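Local coordinates for Vv2_1132 (Vibrio vulnificus CMCP6, PDB 5Y9S), which probably binds DNA and regulates transcription as a tetrameric LysR-type regulator, with a helix-turn-helix domain joined to a substrate-binding-like effector domain, at residues D[15-20]-D[74-79]; D[108-113]-D[130-135]; D[21-26]-D[30-35]. All blocks are in the same frame, centred on the assembly; numbering follows the deposited sequence.

Contact 1: residues D[15-20]-D[74-79]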
loop_
_atom_site.group_PDB
_atom_site.type_symbol
_atom_site.label_atom_id
_atom_site.label_comp_id
_atom_site.label_asym_id
_atom_site.label_seq_id
_atom_site.Cartn_x
_atom_site.Cartn_y
_atom_site.Cartn_z
ATOM N N GLU D 15 11.533 8.907 -5.666
ATOM C CA GLU D 15 11.356 9.687 -6.892
ATOM C C GLU D 15 12.668 9.801 -7.645
ATOM O O GLU D 15 12.672 9.778 -8.880
ATOM C CB GLU D 15 10.783 11.077 -6.583
ATOM C CG GLU D 15 9.905 11.129 -5.325
ATOM C CD GLU D 15 9.376 12.536 -4.998
ATOM O OE1 GLU D 15 8.820 13.180 -5.919
ATOM O OE2 GLU D 15 9.516 12.996 -3.831
ATOM N N ASP D 16 13.792 9.895 -6.926
ATOM C CA ASP D 16 15.098 9.805 -7.593
ATOM C C ASP D 16 15.146 8.573 -8.471
ATOM O O ASP D 16 15.457 8.648 -9.663
ATOM C CB ASP D 16 16.234 9.739 -6.570
ATOM C CG ASP D 16 16.472 11.060 -5.883
ATOM O OD1 ASP D 16 15.936 12.065 -6.374
ATOM O OD2 ASP D 16 17.176 11.101 -4.846
ATOM N N PHE D 17 14.781 7.430 -7.890
ATOM C CA PHE D 17 14.792 6.178 -8.630
ATOM C C PHE D 17 13.868 6.250 -9.847
ATOM O O PHE D 17 14.296 5.992 -10.975
ATOM C CB PHE D 17 14.406 5.026 -7.710
ATOM C CG PHE D 17 14.084 3.770 -8.453
ATOM C CD1 PHE D 17 15.084 2.877 -8.809
ATOM C CD2 PHE D 17 12.770 3.483 -8.815
ATOM C CE1 PHE D 17 14.783 1.715 -9.510
ATOM C CE2 PHE D 17 12.466 2.335 -9.532
ATOM C CZ PHE D 17 13.479 1.442 -9.871
ATOM N N LEU D 18 12.584 6.566 -9.630
ATOM C CA LEU D 18 11.641 6.672 -10.746
ATOM C C LEU D 18 12.174 7.608 -11.832
ATOM O O LEU D 18 12.173 7.273 -13.028
ATOM C CB LEU D 18 10.296 7.178 -10.241
ATOM C CG LEU D 18 9.516 6.261 -9.278
ATOM C CD1 LEU D 18 8.039 6.576 -9.279
ATOM C CD2 LEU D 18 9.692 4.806 -9.616
ATOM N N SER D 19 12.671 8.779 -11.423
ATOM C CA SER D 19 13.100 9.778 -12.401
ATOM C C SER D 19 14.257 9.272 -13.255
ATOM O O SER D 19 14.302 9.551 -14.456
ATOM C CB SER D 19 13.479 11.092 -11.715
ATOM O OG SER D 19 14.315 11.852 -12.570
ATOM N N LEU D 20 15.200 8.522 -12.673
ATOM C CA LEU D 20 16.280 8.017 -13.518
ATOM C C LEU D 20 15.833 6.814 -14.336
ATOM O O LEU D 20 16.393 6.560 -15.400
ATOM C CB LEU D 20 17.534 7.681 -12.678
ATOM C CG LEU D 20 18.543 6.667 -13.237
ATOM C CD1 LEU D 20 19.193 7.185 -14.495
ATOM C CD2 LEU D 20 19.612 6.383 -12.207
ATOM N N PRO D 74 7.544 -1.668 -8.271
ATOM C CA PRO D 74 6.316 -1.520 -7.456
ATOM C C PRO D 74 6.576 -1.067 -6.034
ATOM O O PRO D 74 5.703 -0.431 -5.436
ATOM C CB PRO D 74 5.686 -2.930 -7.479
ATOM C CG PRO D 74 6.871 -3.858 -7.785
ATOM C CD PRO D 74 7.706 -3.052 -8.754
ATOM N N TYR D 75 7.733 -1.386 -5.447
ATOM C CA TYR D 75 7.976 -0.961 -4.067
ATOM C C TYR D 75 8.070 0.560 -3.994
ATOM O O TYR D 75 7.440 1.201 -3.143
ATOM C CB TYR D 75 9.255 -1.618 -3.526
ATOM C CG TYR D 75 9.148 -3.119 -3.315
ATOM C CD1 TYR D 75 9.386 -3.997 -4.375
ATOM C CD2 TYR D 75 8.775 -3.656 -2.078
ATOM C CE1 TYR D 75 9.291 -5.365 -4.217
ATOM C CE2 TYR D 75 8.667 -5.043 -1.901
ATOM C CZ TYR D 75 8.929 -5.880 -2.985
ATOM O OH TYR D 75 8.830 -7.233 -2.851
ATOM N N ALA D 76 8.828 1.158 -4.908
ATOM C CA ALA D 76 8.966 2.610 -4.909
ATOM C C ALA D 76 7.628 3.291 -5.171
ATOM O O ALA D 76 7.283 4.266 -4.502
ATOM C CB ALA D 76 10.013 3.027 -5.940
ATOM N N GLU D 77 6.841 2.772 -6.116
ATOM C CA GLU D 77 5.551 3.397 -6.415
ATOM C C GLU D 77 4.569 3.240 -5.252
ATOM O O GLU D 77 3.887 4.199 -4.876
ATOM C CB GLU D 77 4.967 2.820 -7.708
ATOM C CG GLU D 77 5.860 3.017 -8.964
ATOM C CD GLU D 77 5.202 2.510 -10.252
ATOM O OE1 GLU D 77 5.438 3.101 -11.338
ATOM O OE2 GLU D 77 4.435 1.513 -10.174
ATOM N N ASN D 78 4.497 2.059 -4.645
ATOM C CA ASN D 78 3.560 1.894 -3.530
ATOM C C ASN D 78 3.920 2.839 -2.382
ATOM O O ASN D 78 3.059 3.540 -1.844
ATOM C CB ASN D 78 3.537 0.429 -3.081
ATOM C CG ASN D 78 2.964 -0.505 -4.168
ATOM O OD1 ASN D 78 2.021 -0.148 -4.868
ATOM N ND2 ASN D 78 3.527 -1.707 -4.291
ATOM N N LEU D 79 5.208 2.928 -2.047
ATOM C CA LEU D 79 5.622 3.790 -0.938
ATOM C C LEU D 79 5.340 5.245 -1.254
ATOM O O LEU D 79 4.762 5.974 -0.436
ATOM C CB LEU D 79 7.106 3.603 -0.661
ATOM C CG LEU D 79 7.492 2.974 0.660
ATOM C CD1 LEU D 79 8.994 3.115 0.823
ATOM C CD2 LEU D 79 6.788 3.681 1.774
#
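At chi1 166° the Phe-17 ring swings to the side of its carbonyl carbon, opposite the backbone N, and brings its CD2 corner to the methyl of Ala-76, while Leu-18 takes another common course, CG anti to the carbonyl carbon, and sends its two methyls to the same helix. Ala-76 CB is the shared target: Phe-17 CD2 meets it obliquely at 4.0 Å and Leu-18 CD2 lies 4.1 Å from it. The other branch of the leucine, CD1, reaches Glu-77 CG at 4.2 Å, where the two side chains cross at about a right angle. Only the aliphatic stem of Glu-77 is used here; its extended chain carries the carboxylate on to Ser-167 of the third subunit, which hydrogen-bonds OE2. The principle illustrated is that a small residue lets two larger ones share one spot. The axes of segments 15-20 and 74-79 come within 9.8 Å, with their N-to-C directions at 126°. Helix 11-22 thus rests on the long helix 67-90. Phe-72 meets the Phe-17 ring edge-to-face and Leu-47 of helix 37-51 touches it too, whereas Leu-80 packs on Leu-18 from a later turn of helix 67-90.

Contact 2: residues D[108-113]-D[130-135]; sequences TLAVNL and LSVTPS
Ala-110 on helix 107-112 directs its methyl at strand 129-134, where Val-132 and Pro-134 receive it. The contact illustrates how a helix can approach a strand through one small residue: a strand presents alternate side chains on the same face, and here those two positions flank a single methyl.

The apolar contacts are evenly shared. Val-132 CG1 and Pro-134 CG each stand 4.0 Å from Ala-110 CB, so the methyl is met by one branch of the valine and by the far corner of the proline ring. The valine torsion (chi1 171°) selects the branch: CG1 is anti to the backbone N and faces the alanine, while CG2 lies beside that N. CB of Thr-133, between the two, leaves its CA away from the helix, as strand alternation requires. At the nearest pair of backbones, the CA atoms of Ala-110 and Pro-134 are 6.3 Å apart, a short spacing, bridged by the alanine methyl and the proline ring.

The polar interactions belong to the backbones and to other partners. At the end of the helix, Val-111 N bonds to Thr-108 O at 3.2 Å and Leu-113 N, just beyond, to Leu-109 O at 3.1 Å. The carbonyl of Ala-110 is taken by Ser-237 OG of the third subunit, and that of Val-132 by Thr-232 OG1 of the same subunit.

Strand 129-134 runs parallel to strand 100-105, whose Cys-105 also touches Ala-110. Leu-114 and Phe-118 of helix 114-120 pack on Val-132. Residues 130-132 also form a parallel ladder with a strand of the third subunit, so the sheet of the substrate-binding-like domain continues across that interface.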
loop_
_atom_site.group_PDB
_atom_site.type_symbol
_atom_site.label_atom_id
_atom_site.label_comp_id
_atom_site.label_asym_id
_atom_site.label_seq_id
_atom_site.Cartn_x
_atom_site.Cartn_y
_atom_site.Cartn_z
ATOM N N THR D 108 -18.960 22.230 -16.414
ATOM C CA THR D 108 -19.639 23.013 -17.441
ATOM C C THR D 108 -19.911 24.424 -16.943
ATOM O O THR D 108 -19.587 25.407 -17.618
ATOM C CB THR D 108 -20.941 22.328 -17.859
ATOM O OG1 THR D 108 -21.808 22.210 -16.723
ATOM C CG2 THR D 108 -20.656 20.934 -18.391
ATOM N N LEU D 109 -20.476 24.539 -15.739
ATOM C CA LEU D 109 -20.821 25.851 -15.211
ATOM C C LEU D 109 -19.591 26.726 -15.063
ATOM O O LEU D 109 -19.686 27.954 -15.164
ATOM C CB LEU D 109 -21.535 25.697 -13.869
ATOM C CG LEU D 109 -22.908 25.018 -13.879
ATOM C CD1 LEU D 109 -23.488 24.994 -12.478
ATOM C CD2 LEU D 109 -23.838 25.752 -14.839
ATOM N N ALA D 110 -18.425 26.111 -14.860
ATOM C CA ALA D 110 -17.210 26.877 -14.609
ATOM C C ALA D 110 -16.723 27.666 -15.826
ATOM O O ALA D 110 -15.921 28.589 -15.650
ATOM C CB ALA D 110 -16.102 25.943 -14.119
ATOM N N VAL D 111 -17.164 27.338 -17.047
ATOM C CA VAL D 111 -16.645 28.016 -18.227
ATOM C C VAL D 111 -17.667 28.945 -18.874
ATOM O O VAL D 111 -17.277 29.979 -19.424
ATOM C CB VAL D 111 -16.072 27.023 -19.268
ATOM C CG1 VAL D 111 -15.235 25.956 -18.596
ATOM C CG2 VAL D 111 -17.162 26.380 -20.102
ATOM N N ASN D 112 -18.957 28.635 -18.807
ATOM C CA ASN D 112 -19.961 29.430 -19.503
ATOM C C ASN D 112 -20.918 30.139 -18.558
ATOM O O ASN D 112 -21.743 30.940 -19.021
ATOM C CB ASN D 112 -20.746 28.544 -20.476
ATOM C CG ASN D 112 -20.909 27.133 -19.957
ATOM O OD1 ASN D 112 -21.436 26.927 -18.856
ATOM N ND2 ASN D 112 -20.437 26.147 -20.731
ATOM N N LEU D 113 -20.829 29.890 -17.251
ATOM C CA LEU D 113 -21.619 30.646 -16.290
ATOM C C LEU D 113 -20.755 31.586 -15.460
ATOM O O LEU D 113 -20.944 32.802 -15.520
ATOM C CB LEU D 113 -22.416 29.709 -15.371
ATOM C CG LEU D 113 -23.410 30.452 -14.469
ATOM C CD1 LEU D 113 -24.573 30.965 -15.296
ATOM C CD2 LEU D 113 -23.909 29.566 -13.333
ATOM N N LEU D 130 -10.927 35.460 -7.078
ATOM C CA LEU D 130 -11.865 34.362 -7.290
ATOM C C LEU D 130 -11.113 33.070 -7.585
ATOM O O LEU D 130 -10.287 33.020 -8.502
ATOM C CB LEU D 130 -12.822 34.700 -8.434
ATOM C CG LEU D 130 -13.486 36.047 -8.191
ATOM C CD1 LEU D 130 -14.218 36.530 -9.428
ATOM C CD2 LEU D 130 -14.443 35.944 -7.029
ATOM N N SER D 131 -11.391 32.037 -6.807
ATOM C CA SER D 131 -10.775 30.727 -6.987
ATOM C C SER D 131 -11.876 29.713 -7.283
ATOM O O SER D 131 -12.674 29.381 -6.401
ATOM C CB SER D 131 -9.969 30.322 -5.753
ATOM O OG SER D 131 -9.455 29.000 -5.897
ATOM N N VAL D 132 -11.890 29.200 -8.510
ATOM C CA VAL D 132 -12.963 28.355 -9.028
ATOM C C VAL D 132 -12.397 26.958 -9.250
ATOM O O VAL D 132 -11.596 26.751 -10.167
ATOM C CB VAL D 132 -13.530 28.922 -10.335
ATOM C CG1 VAL D 132 -14.486 27.924 -10.989
ATOM C CG2 VAL D 132 -14.207 30.271 -10.092
ATOM N N THR D 133 -12.790 25.992 -8.417
ATOM C CA THR D 133 -12.356 24.614 -8.631
ATOM C C THR D 133 -13.533 23.768 -9.081
ATOM O O THR D 133 -14.370 23.379 -8.248
ATOM C CB THR D 133 -11.742 24.014 -7.369
ATOM O OG1 THR D 133 -12.780 23.416 -6.588
ATOM C CG2 THR D 133 -11.046 25.081 -6.564
ATOM N N PRO D 134 -13.631 23.430 -10.370
ATOM C CA PRO D 134 -14.696 22.527 -10.807
ATOM C C PRO D 134 -14.505 21.176 -10.146
ATOM O O PRO D 134 -13.382 20.770 -9.849
ATOM C CB PRO D 134 -14.505 22.445 -12.323
ATOM C CG PRO D 134 -13.393 23.406 -12.653
ATOM C CD PRO D 134 -12.613 23.610 -11.410
ATOM N N SER D 135 -15.613 20.475 -9.913
ATOM C CA SER D 135 -15.565 19.252 -9.124
ATOM C C SER D 135 -16.649 18.293 -9.586
ATOM O O SER D 135 -17.785 18.706 -9.837
ATOM C CB SER D 135 -15.747 19.559 -7.630
ATOM O OG SER D 135 -15.916 18.369 -6.872
#

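Contact 3: residues D[21-26]-D[30-35]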
loop_
_atom_site.group_PDB
_atom_site.type_symbol
_atom_site.label_atom_id
_atom_site.label_comp_id
_atom_site.label_asym_id
_atom_site.label_seq_id
_atom_site.Cartn_x
_atom_site.Cartn_y
_atom_site.Cartn_z
ATOM N N MET D 21 14.809 6.085 -13.892
ATOM C CA MET D 21 14.298 4.989 -14.714
ATOM C C MET D 21 13.645 5.504 -15.991
ATOM O O MET D 21 13.789 4.888 -17.052
ATOM C CB MET D 21 13.311 4.147 -13.915
ATOM C CG MET D 21 12.684 2.991 -14.698
ATOM S SD MET D 21 11.243 2.256 -13.840
ATOM C CE MET D 21 10.632 1.087 -15.087
ATOM N N GLU D 22 12.920 6.628 -15.913
ATOM C CA GLU D 22 12.253 7.162 -17.095
ATOM C C GLU D 22 13.244 7.838 -18.043
ATOM O O GLU D 22 13.518 7.310 -19.128
ATOM C CB GLU D 22 11.129 8.120 -16.707
ATOM C CG GLU D 22 11.398 9.132 -15.610
ATOM C CD GLU D 22 10.277 10.180 -15.494
ATOM O OE1 GLU D 22 9.553 10.414 -16.491
ATOM O OE2 GLU D 22 10.117 10.765 -14.398
ATOM N N LEU D 23 13.763 9.010 -17.678
ATOM C CA LEU D 23 14.855 9.590 -18.449
ATOM C C LEU D 23 16.000 8.599 -18.504
ATOM O O LEU D 23 16.208 7.816 -17.582
ATOM C CB LEU D 23 15.322 10.886 -17.813
ATOM C CG LEU D 23 14.116 11.594 -17.234
ATOM C CD1 LEU D 23 14.510 12.647 -16.231
ATOM C CD2 LEU D 23 13.389 12.211 -18.392
ATOM N N GLY D 24 16.735 8.601 -19.588
ATOM C CA GLY D 24 17.712 7.533 -19.611
ATOM C C GLY D 24 19.034 7.811 -18.923
ATOM O O GLY D 24 19.945 6.980 -19.028
ATOM N N ASN D 25 19.190 8.940 -18.231
ATOM C CA ASN D 25 20.537 9.365 -17.896
ATOM C C ASN D 25 20.546 10.228 -16.642
ATOM O O ASN D 25 19.531 10.816 -16.245
ATOM C CB ASN D 25 21.190 10.111 -19.078
ATOM C CG ASN D 25 20.743 11.549 -19.175
ATOM O OD1 ASN D 25 21.368 12.442 -18.609
ATOM N ND2 ASN D 25 19.648 11.784 -19.887
ATOM N N PHE D 26 21.737 10.314 -16.033
ATOM C CA PHE D 26 21.875 10.984 -14.742
ATOM C C PHE D 26 21.630 12.473 -14.866
ATOM O O PHE D 26 20.940 13.064 -14.032
ATOM C CB PHE D 26 23.265 10.719 -14.159
ATOM C CG PHE D 26 23.373 9.394 -13.479
ATOM C CD1 PHE D 26 23.680 8.246 -14.205
ATOM C CD2 PHE D 26 23.106 9.278 -12.128
ATOM C CE1 PHE D 26 23.734 7.008 -13.580
ATOM C CE2 PHE D 26 23.161 8.049 -11.503
ATOM C CZ PHE D 26 23.473 6.916 -12.225
ATOM N N ALA D 30 18.874 14.340 -12.847
ATOM C CA ALA D 30 19.239 15.285 -11.792
ATOM C C ALA D 30 18.542 16.628 -11.980
ATOM O O ALA D 30 18.167 17.278 -10.995
ATOM C CB ALA D 30 20.751 15.480 -11.753
ATOM N N LYS D 31 18.389 17.078 -13.234
ATOM C CA LYS D 31 17.642 18.309 -13.478
ATOM C C LYS D 31 16.173 18.122 -13.121
ATOM O O LYS D 31 15.590 18.935 -12.396
ATOM C CB LYS D 31 17.803 18.755 -14.933
ATOM C CG LYS D 31 19.214 19.225 -15.303
ATOM C CD LYS D 31 19.979 19.790 -14.102
ATOM C CE LYS D 31 21.218 18.943 -13.765
ATOM N NZ LYS D 31 21.826 19.343 -12.459
ATOM N N ALA D 32 15.570 17.032 -13.592
ATOM C CA ALA D 32 14.181 16.752 -13.246
ATOM C C ALA D 32 13.941 16.806 -11.743
ATOM O O ALA D 32 12.850 17.192 -11.309
ATOM C CB ALA D 32 13.762 15.393 -13.812
ATOM N N ARG D 33 14.949 16.460 -10.931
ATOM C CA ARG D 33 14.825 16.480 -9.478
ATOM C C ARG D 33 15.425 17.731 -8.835
ATOM O O ARG D 33 15.524 17.798 -7.604
ATOM C CB ARG D 33 15.460 15.222 -8.878
ATOM C CG ARG D 33 14.878 13.921 -9.446
ATOM C CD ARG D 33 13.583 13.519 -8.737
ATOM N NE ARG D 33 13.780 13.222 -7.321
ATOM C CZ ARG D 33 13.042 13.735 -6.347
ATOM N NH1 ARG D 33 13.271 13.404 -5.087
ATOM N NH2 ARG D 33 12.071 14.585 -6.636
ATOM N N PHE D 34 15.858 18.706 -9.637
ATOM C CA PHE D 34 16.273 20.027 -9.146
ATOM C C PHE D 34 17.420 19.948 -8.138
ATOM O O PHE D 34 17.422 20.645 -7.119
ATOM C CB PHE D 34 15.072 20.787 -8.560
ATOM C CG PHE D 34 13.892 20.829 -9.493
ATOM C CD1 PHE D 34 13.994 21.469 -10.722
ATOM C CD2 PHE D 34 12.707 20.178 -9.174
ATOM C CE1 PHE D 34 12.928 21.499 -11.605
ATOM C CE2 PHE D 34 11.634 20.194 -10.057
ATOM C CZ PHE D 34 11.746 20.859 -11.275
ATOM N N VAL D 35 18.418 19.104 -8.427
ATOM C CA VAL D 35 19.643 19.021 -7.629
ATOM C C VAL D 35 20.835 18.926 -8.583
ATOM O O VAL D 35 20.672 18.743 -9.798
ATOM C CB VAL D 35 19.628 17.826 -6.645
ATOM C CG1 VAL D 35 18.482 17.967 -5.652
ATOM C CG2 VAL D 35 19.517 16.494 -7.402
#
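The backbone leaves helix 11-22 at Leu-23, turns through Gly-24 and Asn-25, and re-enters a helix whose first turn is tied by Ala-30 N donating to Phe-26 O at 2.7 Å. That bond, with an N-H...O angle of 152°, is the i to i+4 link of the helix, and Ala-30 CB lies beside the same oxygen as in any helical turn.

The side-chain contact between the loop after helix 11-22 and the last turn of helix 26-32 is apolar: Leu-23 CD1 touches Ala-32 CB at 3.7 Å. The leucine sets its CG anti to the carbonyl carbon (chi1 -36°), which carries CD1 toward that last turn. Ser-19 of helix 11-22 also packs on Ala-32.

Each end of helix 26-32 is finished in its own way. Asn-25 is the N-cap, its OD1 accepting from Ala-28 N. At the other end, Phe-34, with positive phi, is the C-prime residue of a Schellman motif, in which Val-35 N bonds to Ala-30 O at 3.2 Å and Phe-34 N to Lys-31 O at 2.8 Å. The Lys-31 side chain reaches forward past the helix end, and NZ donates to Val-35 O at 3.0 Å.

Phe-40 of helix 37-51 packs on Phe-26 and Ala-30. Helices 26-32 and 37-51, joined by the turn at 33-36, probably form the helix-turn-helix, with helix 11-22 packed against it. As in the LysR family, the second helix would be the recognition helix, and the two-stranded sheet 56-57/64-65 is consistent with the wing.

Overall arrangement
From the N terminus, helix 11-22 enters two of the contacts. Contact 3 closes first, a short loop from the turn after helix 11-22 into helix 26-32. It is nested within the much longer loop of contact 1, which brings helix 67-90 back against helix 11-22. The two touch, among other places, through the salt bridge from Asp-16 OD1 to Arg-33 NE, and their centres are about 13 Å apart. Contact 2 follows in series, in the substrate-binding-like domain, and joins helix 107-112 to strand 129-134; its centre is about 35 Å from that of contact 1. All three adjoin the third subunit, so both domains meet the same neighbour.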